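Local atomic coordinates of gamma-hexachlorocyclohexane dehydrochlorinase (Sphingomonas paucimobilis, PDB entry 3A76), a protein that catalyses two successive dehydrochlorinations of the pollutant gamma-hexachlorocyclohexane (lindane), converting it through gamma-pentachlorocyclohexene to 1,3,4,6-tetrachloro-1,4-cyclohexadiene. Residues B[104-116]-B[128-140]. Residues are numbered along the deposited sequence; the frame is centred on the assembly and turned at random.
Sequences SADKVNGIGDVLL and LIAAVFTDEYERR
From V108 opposite Y137 to L116 opposite I129, five antiparallel hydrogen-bonded pairs zip the strands together, their axes 4.5 Å apart at closest approach and their N-to-C directions at 159°. On the face bearing Y137 and F133, the aromatics lean across to the partner strand. V108 CG2 meets the Y137 ring at its edge, 3.2 Å from CD1. G110, next on this face, has no side chain to stand against the Y137 ring; a CB there would come tightly against CE1. Further along, with CG1 set between the backbone N and the carbonyl carbon (chi1 66°), V114 reaches both F133 and A131; V114 CG1 lies 3.4 Å from F133 CZ. The two strands form a beta hairpin flanked by strands 143-158 and 88-102 in the curved sheet of the SnoaL-like alpha+beta barrel. L116 CD2 packs 3.8 Å from I129 CD1, and the L116 side chain also touches H93, the inferred proton acceptor. On the opposite face a water donates to both D113 OD1 and A131 O, while the D113 carboxylate forms a salt bridge with K46 of the second subunit. Beside the turn 104-107, R139 N bonds D106 O (3.0 Å). R139 NH1 makes a salt bridge to D106 OD1 (2.8 Å), meeting OD1 on the anti side but out of the carboxylate plane, the carboxylate and guanidinium planes 68° apart; NH2 pairs with D25 of helix 22-45. A leucine in place of R139 would probably leave both aspartates without their shared cation.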
loop_
_atom_site.group_PDB
_atom_site.type_symbol
_atom_site.label_atom_id
_atom_site.label_comp_id
_atom_site.label_asym_id
_atom_site.label_seq_id
_atom_site.Cartn_x
_atom_site.Cartn_y
_atom_site.Cartn_z
ATOM N N SER B 104 -15.728 -14.349 -14.507
ATOM C CA SER B 104 -16.560 -15.456 -14.081
ATOM C C SER B 104 -16.071 -15.916 -12.708
ATOM O O SER B 104 -15.067 -15.401 -12.201
ATOM C CB SER B 104 -16.487 -16.589 -15.105
ATOM O OG SER B 104 -15.170 -17.103 -15.235
ATOM N N ALA B 105 -16.770 -16.882 -12.110
ATOM C CA ALA B 105 -16.409 -17.385 -10.781
ATOM C C ALA B 105 -14.945 -17.852 -10.660
ATOM O O ALA B 105 -14.395 -17.902 -9.555
ATOM C CB ALA B 105 -17.362 -18.498 -10.355
ATOM N N ASP B 106 -14.326 -18.192 -11.790
ATOM C CA ASP B 106 -12.979 -18.753 -11.796
ATOM C C ASP B 106 -12.035 -17.922 -12.651
ATOM O O ASP B 106 -10.901 -18.325 -12.903
ATOM C CB ASP B 106 -12.984 -20.213 -12.299
ATOM C CG ASP B 106 -13.808 -21.148 -11.420
ATOM O OD1 ASP B 106 -14.332 -20.707 -10.375
ATOM O OD2 ASP B 106 -13.939 -22.343 -11.776
ATOM N N LYS B 107 -12.501 -16.767 -13.109
ATOM C CA LYS B 107 -11.662 -15.892 -13.917
ATOM C C LYS B 107 -11.772 -14.439 -13.477
ATOM O O LYS B 107 -12.877 -13.905 -13.377
ATOM C CB LYS B 107 -11.997 -16.033 -15.407
ATOM C CG LYS B 107 -11.441 -17.293 -16.041
ATOM C CD LYS B 107 -11.718 -17.356 -17.539
ATOM C CE LYS B 107 -10.740 -18.335 -18.200
ATOM N NZ LYS B 107 -11.192 -18.752 -19.556
ATOM N N VAL B 108 -10.629 -13.804 -13.189
ATOM C CA VAL B 108 -10.643 -12.392 -12.815
ATOM C C VAL B 108 -9.558 -11.596 -13.511
ATOM O O VAL B 108 -8.434 -12.079 -13.720
ATOM C CB VAL B 108 -10.593 -12.138 -11.252
ATOM C CG1 VAL B 108 -11.388 -13.184 -10.485
ATOM C CG2 VAL B 108 -9.171 -12.079 -10.746
ATOM N N ASN B 109 -9.904 -10.372 -13.883
ATOM C CA ASN B 109 -8.905 -9.420 -14.307
ATOM C C ASN B 109 -8.539 -8.554 -13.105
ATOM O O ASN B 109 -9.377 -8.281 -12.248
ATOM C CB ASN B 109 -9.405 -8.574 -15.480
ATOM C CG ASN B 109 -9.846 -9.427 -16.677
ATOM O OD1 ASN B 109 -9.331 -10.530 -16.914
ATOM N ND2 ASN B 109 -10.809 -8.912 -17.436
ATOM N N GLY B 110 -7.275 -8.160 -13.024
ATOM C CA GLY B 110 -6.838 -7.281 -11.963
ATOM C C GLY B 110 -5.992 -6.177 -12.510
ATOM O O GLY B 110 -5.267 -6.366 -13.487
ATOM N N ILE B 111 -6.127 -5.002 -11.909
ATOM C CA ILE B 111 -5.119 -3.937 -12.047
ATOM C C ILE B 111 -4.534 -3.624 -10.656
ATOM O O ILE B 111 -5.198 -3.798 -9.636
ATOM C CB ILE B 111 -5.658 -2.629 -12.712
ATOM C CG1 ILE B 111 -7.050 -2.281 -12.187
ATOM C CG2 ILE B 111 -5.646 -2.731 -14.254
ATOM C CD1 ILE B 111 -7.508 -0.904 -12.582
ATOM N N GLY B 112 -3.290 -3.174 -10.640
ATOM C CA GLY B 112 -2.608 -2.816 -9.409
ATOM C C GLY B 112 -1.502 -1.839 -9.714
ATOM O O GLY B 112 -1.034 -1.738 -10.850
ATOM N N ASP B 113 -1.089 -1.107 -8.695
ATOM C CA ASP B 113 0.000 -0.159 -8.853
ATOM C C ASP B 113 1.165 -0.568 -7.954
ATOM O O ASP B 113 0.961 -1.113 -6.889
ATOM C CB ASP B 113 -0.492 1.247 -8.528
ATOM C CG ASP B 113 -1.528 1.734 -9.521
ATOM O OD1 ASP B 113 -1.169 1.915 -10.723
ATOM O OD2 ASP B 113 -2.690 1.928 -9.092
ATOM N N VAL B 114 2.395 -0.332 -8.391
ATOM C CA VAL B 114 3.520 -0.686 -7.535
ATOM C C VAL B 114 4.498 0.453 -7.478
ATOM O O VAL B 114 4.752 1.110 -8.479
ATOM C CB VAL B 114 4.242 -2.020 -7.969
ATOM C CG1 VAL B 114 4.939 -1.880 -9.334
ATOM C CG2 VAL B 114 5.230 -2.504 -6.876
ATOM N N LEU B 115 5.038 0.672 -6.291
ATOM C CA LEU B 115 6.185 1.543 -6.109
ATOM C C LEU B 115 7.371 0.673 -5.729
ATOM O O LEU B 115 7.332 -0.056 -4.710
ATOM C CB LEU B 115 5.870 2.582 -5.032
ATOM C CG LEU B 115 6.668 3.874 -4.816
ATOM C CD1 LEU B 115 7.437 3.815 -3.517
ATOM C CD2 LEU B 115 7.515 4.325 -6.016
ATOM N N LEU B 116 8.411 0.738 -6.564
ATOM C CA LEU B 116 9.648 0.001 -6.354
ATOM C C LEU B 116 10.807 0.932 -6.040
ATOM O O LEU B 116 11.110 1.846 -6.817
ATOM C CB LEU B 116 10.012 -0.848 -7.588
ATOM C CG LEU B 116 11.348 -1.631 -7.619
ATOM C CD1 LEU B 116 11.284 -2.811 -8.546
ATOM C CD2 LEU B 116 12.545 -0.756 -8.041
ATOM N N LEU B 128 13.923 4.684 -8.258
ATOM C CA LEU B 128 12.490 4.597 -8.035
ATOM C C LEU B 128 11.801 4.192 -9.364
ATOM O O LEU B 128 12.082 4.756 -10.427
ATOM C CB LEU B 128 11.961 5.931 -7.493
ATOM C CG LEU B 128 10.493 6.121 -7.122
ATOM C CD1 LEU B 128 10.382 7.244 -6.110
ATOM C CD2 LEU B 128 9.605 6.404 -8.368
ATOM N N ILE B 129 10.917 3.204 -9.288
ATOM C CA ILE B 129 10.095 2.806 -10.419
ATOM C C ILE B 129 8.613 2.835 -10.006
ATOM O O ILE B 129 8.253 2.374 -8.920
ATOM C CB ILE B 129 10.527 1.396 -10.958
ATOM C CG1 ILE B 129 11.919 1.484 -11.591
ATOM C CG2 ILE B 129 9.512 0.815 -11.972
ATOM C CD1 ILE B 129 12.619 0.153 -11.760
ATOM N N ALA B 130 7.772 3.418 -10.849
ATOM C CA ALA B 130 6.328 3.301 -10.685
ATOM C C ALA B 130 5.814 2.490 -11.855
ATOM O O ALA B 130 6.076 2.824 -13.019
ATOM C CB ALA B 130 5.667 4.662 -10.644
ATOM N N ALA B 131 5.123 1.399 -11.543
ATOM C CA ALA B 131 4.640 0.492 -12.567
ATOM C C ALA B 131 3.195 0.085 -12.359
ATOM O O ALA B 131 2.688 0.113 -11.248
ATOM C CB ALA B 131 5.556 -0.751 -12.693
ATOM N N VAL B 132 2.537 -0.271 -13.456
ATOM C CA VAL B 132 1.183 -0.782 -13.430
ATOM C C VAL B 132 1.199 -2.281 -13.742
ATOM O O VAL B 132 1.904 -2.736 -14.673
ATOM C CB VAL B 132 0.275 0.014 -14.424
ATOM C CG1 VAL B 132 -1.094 -0.673 -14.640
ATOM C CG2 VAL B 132 0.079 1.427 -13.916
ATOM N N PHE B 133 0.444 -3.042 -12.952
ATOM C CA PHE B 133 0.207 -4.454 -13.228
ATOM C C PHE B 133 -1.166 -4.661 -13.879
ATOM O O PHE B 133 -2.175 -4.148 -13.388
ATOM C CB PHE B 133 0.299 -5.276 -11.934
ATOM C CG PHE B 133 1.655 -5.223 -11.265
ATOM C CD1 PHE B 133 1.758 -5.017 -9.894
ATOM C CD2 PHE B 133 2.823 -5.389 -12.001
ATOM C CE1 PHE B 133 3.010 -4.991 -9.268
ATOM C CE2 PHE B 133 4.086 -5.348 -11.384
ATOM C CZ PHE B 133 4.176 -5.152 -10.020
ATOM N N THR B 134 -1.191 -5.393 -14.997
ATOM C CA THR B 134 -2.434 -5.820 -15.631
ATOM C C THR B 134 -2.382 -7.334 -15.534
ATOM O O THR B 134 -1.494 -7.977 -16.101
ATOM C CB THR B 134 -2.536 -5.363 -17.108
ATOM O OG1 THR B 134 -2.141 -3.989 -17.213
ATOM C CG2 THR B 134 -3.974 -5.518 -17.656
ATOM N N ASP B 135 -3.310 -7.893 -14.771
ATOM C CA ASP B 135 -3.237 -9.283 -14.385
ATOM C C ASP B 135 -4.499 -10.047 -14.759
ATOM O O ASP B 135 -5.594 -9.470 -14.862
ATOM C CB ASP B 135 -3.033 -9.403 -12.862
ATOM C CG ASP B 135 -1.714 -8.815 -12.381
ATOM O OD1 ASP B 135 -1.663 -8.375 -11.209
ATOM O OD2 ASP B 135 -0.733 -8.809 -13.150
ATOM N N GLU B 136 -4.320 -11.354 -14.940
ATOM C CA GLU B 136 -5.418 -12.295 -15.034
ATOM C C GLU B 136 -5.133 -13.399 -14.057
ATOM O O GLU B 136 -3.995 -13.869 -13.972
ATOM C CB GLU B 136 -5.504 -12.891 -16.429
ATOM C CG GLU B 136 -5.919 -11.933 -17.531
ATOM C CD GLU B 136 -5.893 -12.621 -18.885
ATOM O OE1 GLU B 136 -5.683 -11.934 -19.900
ATOM O OE2 GLU B 136 -6.050 -13.865 -18.922
ATOM N N TYR B 137 -6.165 -13.802 -13.326
ATOM C CA TYR B 137 -6.080 -14.909 -12.373
ATOM C C TYR B 137 -7.047 -16.031 -12.762
ATOM O O TYR B 137 -8.137 -15.783 -13.280
ATOM C CB TYR B 137 -6.386 -14.438 -10.940
ATOM C CG TYR B 137 -5.538 -13.276 -10.483
ATOM C CD1 TYR B 137 -5.962 -11.956 -10.671
ATOM C CD2 TYR B 137 -4.307 -13.494 -9.874
ATOM C CE1 TYR B 137 -5.179 -10.872 -10.252
ATOM C CE2 TYR B 137 -3.515 -12.426 -9.458
ATOM C CZ TYR B 137 -3.949 -11.118 -9.647
ATOM O OH TYR B 137 -3.147 -10.073 -9.226
ATOM N N GLU B 138 -6.642 -17.266 -12.502
ATOM C CA GLU B 138 -7.432 -18.415 -12.906
ATOM C C GLU B 138 -7.546 -19.418 -11.776
ATOM O O GLU B 138 -6.540 -19.779 -11.148
ATOM C CB GLU B 138 -6.800 -19.070 -14.133
ATOM C CG GLU B 138 -7.596 -20.194 -14.757
ATOM C CD GLU B 138 -7.046 -20.568 -16.118
ATOM O OE1 GLU B 138 -6.987 -19.682 -17.004
ATOM O OE2 GLU B 138 -6.661 -21.740 -16.294
ATOM N N ARG B 139 -8.774 -19.864 -11.530
ATOM C CA ARG B 139 -9.044 -20.867 -10.511
ATOM C C ARG B 139 -9.228 -22.244 -11.154
ATOM O O ARG B 139 -10.148 -22.453 -11.957
ATOM C CB ARG B 139 -10.283 -20.477 -9.717
ATOM C CG ARG B 139 -10.455 -21.216 -8.406
ATOM C CD ARG B 139 -11.920 -21.505 -8.237
ATOM N NE ARG B 139 -12.439 -21.168 -6.922
ATOM C CZ ARG B 139 -13.453 -20.324 -6.718
ATOM N NH1 ARG B 139 -14.058 -19.726 -7.742
ATOM N NH2 ARG B 139 -13.874 -20.085 -5.487
ATOM N N ARG B 140 -8.335 -23.167 -10.814
ATOM C CA ARG B 140 -8.430 -24.548 -11.263
ATOM C C ARG B 140 -8.462 -25.464 -10.052
ATOM O O ARG B 140 -7.452 -25.603 -9.353
ATOM C CB ARG B 140 -7.238 -24.931 -12.142
ATOM C CG ARG B 140 -7.004 -24.052 -13.350
ATOM C CD ARG B 140 -5.732 -24.467 -14.050
ATOM N NE ARG B 140 -5.310 -23.488 -15.048
ATOM C CZ ARG B 140 -4.226 -23.602 -15.817
ATOM N NH1 ARG B 140 -3.420 -24.656 -15.725
ATOM N NH2 ARG B 140 -3.942 -22.642 -16.684
HETATM O O HOH W 1 1.853 2.648 -10.523
#